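Local coordinates for ABC-type transport system, sugar-family extracellular solute-binding protein (Peptoclostridium difficile 630, PDB 6HNI) that binds tyrosine, probably as the extracellular lipoprotein component of an ABC transport system, and has adhesive properties, at residues 60-65 / 78-83. The protein carries 1 engineered substitution. Sequence-based numbering, arbitrary orientation.
Sequences DIDFQN and SKFASD. With EDO (1,2-ethanediol), chain E.
Asp62 holds CG trans to its backbone N (chi1 -180°), while Phe80 sets CG trans to its carbonyl carbon, and the two side chains meet between strand 59-65 and helix 70-82. Phe80 reaches the strand obliquely with CE1 and CZ: CZ lies 3.5 Å from Asp62 O, and CE1 3.7 Å from Asp62 OD2. The carboxylate and ring planes stand 71° apart, so the two groups do not stack. Gln64 adds its aliphatic CG, 3.8 Å from Phe80 CZ, then bends at chi2 and returns its amide along the strand. There Gln64 NE2 donates to the syn lone pair of Asp62 OD1 (2.9 Å, 176°), a nearly straight bond that helps fix the carboxylate's rotation, together with the water and Lys85 on OD2. Asp62 OD2 and Asp83 OD2 approach to 3.9 Å; one water donates to both, at 2.7 Å from Asp62 OD2 and 2.8 Å from Asp83 OD2. Lys79 bridges to Asp83 OD1. The helix thus packs on an edge strand of the five-stranded parallel sheet, in the beta-alpha-beta crossover of a periplasmic-binding-protein-like lobe. Water and lysines probably offset the carboxylate repulsion, which probably lets both acids stay ionised although they lie close together.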
loop_
_atom_site.group_PDB
_atom_site.type_symbol
_atom_site.label_atom_id
_atom_site.label_comp_id
_atom_site.label_asym_id
_atom_site.label_seq_id
_atom_site.Cartn_x
_atom_site.Cartn_y
_atom_site.Cartn_z
ATOM N N ASP A 60 -4.483 -2.824 -25.601
ATOM C CA ASP A 60 -5.556 -3.596 -25.007
ATOM C C ASP A 60 -5.187 -3.841 -23.549
ATOM O O ASP A 60 -4.147 -4.384 -23.276
ATOM C CB ASP A 60 -5.697 -4.947 -25.676
ATOM C CG ASP A 60 -6.731 -5.801 -24.977
ATOM O OD1 ASP A 60 -7.915 -5.581 -25.275
ATOM O OD2 ASP A 60 -6.372 -6.643 -24.094
ATOM N N ILE A 61 -6.047 -3.367 -22.667
ATOM C CA ILE A 61 -5.836 -3.558 -21.218
ATOM C C ILE A 61 -6.762 -4.688 -20.724
ATOM O O ILE A 61 -7.980 -4.578 -20.843
ATOM C CB ILE A 61 -6.083 -2.246 -20.463
ATOM C CG1 ILE A 61 -5.140 -1.120 -20.933
ATOM C CG2 ILE A 61 -5.898 -2.458 -18.984
ATOM C CD1 ILE A 61 -5.409 0.228 -20.274
ATOM N N ASP A 62 -6.164 -5.745 -20.144
ATOM C CA ASP A 62 -6.884 -6.883 -19.544
ATOM C C ASP A 62 -6.686 -6.728 -18.021
ATOM O O ASP A 62 -5.629 -7.084 -17.456
ATOM C CB ASP A 62 -6.224 -8.159 -20.071
ATOM C CG ASP A 62 -6.835 -9.445 -19.563
ATOM O OD1 ASP A 62 -7.772 -9.400 -18.733
ATOM O OD2 ASP A 62 -6.347 -10.525 -20.032
ATOM N N PHE A 63 -7.694 -6.149 -17.376
ATOM C CA PHE A 63 -7.679 -5.944 -15.921
ATOM C C PHE A 63 -8.235 -7.168 -15.185
ATOM O O PHE A 63 -9.340 -7.666 -15.506
ATOM C CB PHE A 63 -8.519 -4.726 -15.560
ATOM C CG PHE A 63 -8.659 -4.532 -14.070
ATOM C CD1 PHE A 63 -7.589 -4.027 -13.332
ATOM C CD2 PHE A 63 -9.804 -4.880 -13.412
ATOM C CE1 PHE A 63 -7.644 -3.883 -11.958
ATOM C CE2 PHE A 63 -9.897 -4.761 -12.001
ATOM C CZ PHE A 63 -8.814 -4.239 -11.292
ATOM N N GLN A 64 -7.481 -7.608 -14.184
ATOM C CA GLN A 64 -7.849 -8.783 -13.363
ATOM C C GLN A 64 -7.633 -8.485 -11.891
ATOM O O GLN A 64 -6.550 -8.083 -11.464
ATOM C CB GLN A 64 -7.037 -10.017 -13.743
ATOM C CG GLN A 64 -7.199 -10.476 -15.185
ATOM C CD GLN A 64 -8.530 -11.128 -15.463
ATOM O OE1 GLN A 64 -9.077 -11.795 -14.590
ATOM N NE2 GLN A 64 -9.024 -11.047 -16.713
ATOM N N ASN A 65 -8.703 -8.670 -11.125
ATOM C CA ASN A 65 -8.728 -8.470 -9.668
ATOM C C ASN A 65 -8.793 -9.858 -9.018
ATOM O O ASN A 65 -9.657 -10.662 -9.337
ATOM C CB ASN A 65 -9.929 -7.622 -9.338
ATOM C CG ASN A 65 -10.074 -7.284 -7.848
ATOM O OD1 ASN A 65 -9.384 -7.804 -6.979
ATOM N ND2 ASN A 65 -11.013 -6.407 -7.555
ATOM N N SER A 78 -0.225 -16.581 -14.213
ATOM C CA SER A 78 -0.045 -17.700 -15.109
ATOM C C SER A 78 -0.715 -17.459 -16.486
ATOM O O SER A 78 -0.110 -17.735 -17.522
ATOM C CB SER A 78 -0.635 -18.983 -14.492
ATOM O OG SER A 78 -0.556 -20.077 -15.385
ATOM N N LYS A 79 -1.957 -16.989 -16.454
ATOM C CA LYS A 79 -2.707 -16.764 -17.679
ATOM C C LYS A 79 -2.099 -15.572 -18.439
ATOM O O LYS A 79 -2.003 -15.621 -19.679
ATOM C CB LYS A 79 -4.175 -16.518 -17.342
ATOM C CG LYS A 79 -5.088 -16.306 -18.536
ATOM C CD LYS A 79 -5.020 -17.485 -19.480
ATOM C CE LYS A 79 -6.225 -17.592 -20.432
ATOM N NZ LYS A 79 -6.507 -16.322 -21.152
ATOM N N PHE A 80 -1.681 -14.512 -17.786
ATOM C CA PHE A 80 -0.976 -13.431 -18.479
ATOM C C PHE A 80 0.280 -13.923 -19.137
ATOM O O PHE A 80 0.585 -13.485 -20.319
ATOM C CB PHE A 80 -0.585 -12.294 -17.532
ATOM C CG PHE A 80 -1.693 -11.406 -17.064
ATOM C CD1 PHE A 80 -2.963 -11.399 -17.622
ATOM C CD2 PHE A 80 -1.428 -10.477 -16.064
ATOM C CE1 PHE A 80 -3.940 -10.522 -17.198
ATOM C CE2 PHE A 80 -2.408 -9.607 -15.629
ATOM C CZ PHE A 80 -3.671 -9.632 -16.147
ATOM N N ALA A 81 1.050 -14.809 -18.551
ATOM C CA ALA A 81 2.259 -15.346 -19.124
ATOM C C ALA A 81 1.922 -16.222 -20.340
ATOM O O ALA A 81 2.522 -16.068 -21.437
ATOM C CB ALA A 81 3.091 -16.093 -18.094
ATOM N N SER A 82 0.944 -17.100 -20.220
ATOM C CA SER A 82 0.584 -17.966 -21.354
ATOM C C SER A 82 -0.137 -17.179 -22.491
ATOM O O SER A 82 -0.072 -17.558 -23.677
ATOM C CB SER A 82 -0.174 -19.196 -20.856
ATOM O OG SER A 82 -1.395 -18.841 -20.266
ATOM N N ASP A 83 -0.789 -16.074 -22.148
ATOM C CA ASP A 83 -1.354 -15.133 -23.115
ATOM C C ASP A 83 -0.265 -14.379 -23.868
ATOM O O ASP A 83 -0.559 -13.750 -24.879
ATOM C CB ASP A 83 -2.183 -14.005 -22.464
ATOM C CG ASP A 83 -3.568 -14.428 -21.978
ATOM O OD1 ASP A 83 -4.044 -15.548 -22.333
ATOM O OD2 ASP A 83 -4.199 -13.586 -21.224
HETATM C C1 EDO E . -13.097 -6.753 -3.749
HETATM O O1 EDO E . -11.979 -6.442 -4.637
HETATM C C2 EDO E . -12.849 -7.962 -2.836
HETATM O O2 EDO E . -13.772 -9.035 -3.024
HETATM O O HOH W 1 -5.825 -12.914 -18.992
#